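Local coordinates for processed glycerol phosphate lipoteichoic acid synthase 2 (Bacillus subtilis, PDB 2W8D), which belongs to the sulfatase family of the alkaline phosphatase clan and holds a magnesium ion in its C-terminal domain, at residues Y18-N22 against S333-E339. Residues are numbered along the deposited sequence; the frame is centred on the assembly and turned at random.
Sequences YDVPN and SDILSKE
The CA atoms of D19 and E339 lie 5.3 Å apart, and those of N22 and S337 5.0 Å, as two irregular segments pass each other, 18-22 running on from helix 6-17 while the loop 333-339 folds through a type I beta turn from D334 to S337. The small hydroxyl of S337 suits the centre: with OG anti to the backbone N (chi1 172°), it donates to V20 O at 2.5 Å and accepts from E339 N, two residues on, in an ST turn. S333 gives its hydroxyl to D19, whose short carboxylate just reaches it, OG to OD2 at 2.5 Å, on the anti lone pair of that oxygen; H340 also bonds this OG. A water extends the seam, donating to D19 O and accepting from D334 N.

In the sulfatase-type fold, this pairing ties the loop before strand 33-39, part of the large mixed sheet, to the connection between helix 313-320 and strand 344-345. D334 shapes the turn by accepting from L336 N through OD1, an Asx turn, while its OD2 bonds H319 of that helix. N22 suits its place by having both a donor and an acceptor: ND2 meets L336 O at 3.1 Å, nearly in the amide plane, and OD1 accepts from V24 N. Exposed K338 crosses N22 with its chain bent at chi2 and chi4.

E339, long enough to span to V20 N, passes across V20 at a slant; OE2 accepts a weak bond from that nitrogen (3.4 Å). Its carboxylate stands 75° from that of D19, OE2 being 3.8 Å from D19 OD1, a proximity of like charges that probably disfavours a tighter approach.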
loop_
_atom_site.group_PDB
_atom_site.type_symbol
_atom_site.label_atom_id
_atom_site.label_comp_id
_atom_site.label_asym_id
_atom_site.label_seq_id
_atom_site.Cartn_x
_atom_site.Cartn_y
_atom_site.Cartn_z
ATOM N N TYR A 18 4.696 8.708 19.325
ATOM C CA TYR A 18 3.341 8.435 18.939
ATOM C C TYR A 18 2.636 9.737 18.624
ATOM O O TYR A 18 2.756 10.732 19.345
ATOM C CB TYR A 18 2.639 7.679 20.052
ATOM C CG TYR A 18 1.163 7.436 19.847
ATOM C CD1 TYR A 18 0.696 6.551 18.862
ATOM C CD2 TYR A 18 0.229 8.063 20.676
ATOM C CE1 TYR A 18 -0.679 6.328 18.705
ATOM C CE2 TYR A 18 -1.125 7.853 20.532
ATOM C CZ TYR A 18 -1.585 6.994 19.556
ATOM O OH TYR A 18 -2.948 6.801 19.455
ATOM N N ASP A 19 1.936 9.728 17.505
ATOM C CA ASP A 19 1.173 10.875 17.075
ATOM C C ASP A 19 -0.315 10.565 17.316
ATOM O O ASP A 19 -0.893 9.701 16.643
ATOM C CB ASP A 19 1.510 11.216 15.605
ATOM C CG ASP A 19 3.032 11.489 15.376
ATOM O OD1 ASP A 19 3.696 12.153 16.213
ATOM O OD2 ASP A 19 3.568 11.045 14.334
ATOM N N VAL A 20 -0.911 11.256 18.295
ATOM C CA VAL A 20 -2.282 10.968 18.777
ATOM C C VAL A 20 -3.365 11.239 17.705
ATOM O O VAL A 20 -3.130 12.022 16.787
ATOM C CB VAL A 20 -2.626 11.735 20.100
ATOM C CG1 VAL A 20 -1.563 11.513 21.154
ATOM C CG2 VAL A 20 -2.800 13.210 19.836
ATOM N N PRO A 21 -4.544 10.581 17.820
ATOM C CA PRO A 21 -5.617 10.679 16.814
ATOM C C PRO A 21 -6.396 12.002 16.783
ATOM O O PRO A 21 -6.635 12.609 17.820
ATOM C CB PRO A 21 -6.569 9.541 17.203
ATOM C CG PRO A 21 -5.782 8.648 18.144
ATOM C CD PRO A 21 -4.857 9.567 18.851
ATOM N N ASN A 22 -6.766 12.421 15.569
ATOM C CA ASN A 22 -7.677 13.530 15.277
ATOM C C ASN A 22 -9.120 13.126 15.674
ATOM O O ASN A 22 -9.678 12.201 15.068
ATOM C CB ASN A 22 -7.580 13.790 13.768
ATOM C CG ASN A 22 -8.309 15.059 13.303
ATOM O OD1 ASN A 22 -9.182 15.613 13.989
ATOM N ND2 ASN A 22 -7.964 15.503 12.093
ATOM N N SER A 333 2.859 6.683 11.210
ATOM C CA SER A 333 2.191 7.751 11.911
ATOM C C SER A 333 0.869 8.002 11.192
ATOM O O SER A 333 0.858 8.170 9.997
ATOM C CB SER A 333 3.105 8.983 11.892
ATOM O OG SER A 333 2.405 10.154 12.272
ATOM N N ASP A 334 -0.242 7.938 11.920
ATOM C CA ASP A 334 -1.573 8.257 11.397
ATOM C C ASP A 334 -1.528 9.554 10.586
ATOM O O ASP A 334 -1.195 10.616 11.110
ATOM C CB ASP A 334 -2.552 8.380 12.572
ATOM C CG ASP A 334 -3.953 8.859 12.163
ATOM O OD1 ASP A 334 -4.279 9.006 10.976
ATOM O OD2 ASP A 334 -4.756 9.111 13.062
ATOM N N ILE A 335 -1.872 9.457 9.310
ATOM C CA ILE A 335 -1.833 10.611 8.424
ATOM C C ILE A 335 -2.822 11.681 8.850
ATOM O O ILE A 335 -2.550 12.864 8.702
ATOM C CB ILE A 335 -2.030 10.211 6.922
ATOM C CG1 ILE A 335 -1.116 9.046 6.567
ATOM C CG2 ILE A 335 -1.698 11.385 5.981
ATOM C CD1 ILE A 335 -1.451 8.342 5.245
ATOM N N LEU A 336 -3.959 11.277 9.418
ATOM C CA LEU A 336 -4.978 12.269 9.808
ATOM C C LEU A 336 -4.656 12.950 11.128
ATOM O O LEU A 336 -5.333 13.881 11.506
ATOM C CB LEU A 336 -6.392 11.652 9.835
ATOM C CG LEU A 336 -6.751 11.036 8.478
ATOM C CD1 LEU A 336 -8.126 10.362 8.490
ATOM C CD2 LEU A 336 -6.626 12.101 7.362
ATOM N N SER A 337 -3.625 12.484 11.823
ATOM C CA SER A 337 -3.211 13.089 13.087
ATOM C C SER A 337 -2.618 14.484 12.905
ATOM O O SER A 337 -1.844 14.718 11.962
ATOM C CB SER A 337 -2.183 12.208 13.785
ATOM O OG SER A 337 -1.640 12.872 14.910
ATOM N N LYS A 338 -2.953 15.398 13.819
ATOM C CA LYS A 338 -2.364 16.742 13.796
ATOM C C LYS A 338 -0.829 16.712 13.853
ATOM O O LYS A 338 -0.170 17.490 13.166
ATOM C CB LYS A 338 -2.920 17.627 14.924
ATOM C CG LYS A 338 -4.171 18.436 14.569
ATOM C CD LYS A 338 -5.448 17.640 14.885
ATOM C CE LYS A 338 -6.686 18.533 15.161
ATOM N NZ LYS A 338 -7.388 18.950 13.913
ATOM N N GLU A 339 -0.286 15.810 14.670
ATOM C CA GLU A 339 1.146 15.697 14.926
ATOM C C GLU A 339 1.879 14.854 13.874
ATOM O O GLU A 339 3.085 14.612 14.016
ATOM C CB GLU A 339 1.391 15.058 16.308
ATOM C CG GLU A 339 0.325 15.378 17.434
ATOM C CD GLU A 339 0.535 14.563 18.744
ATOM O OE1 GLU A 339 -0.153 14.852 19.758
ATOM O OE2 GLU A 339 1.393 13.651 18.771
HETATM O O HOH W 1 -0.112 7.384 14.729
#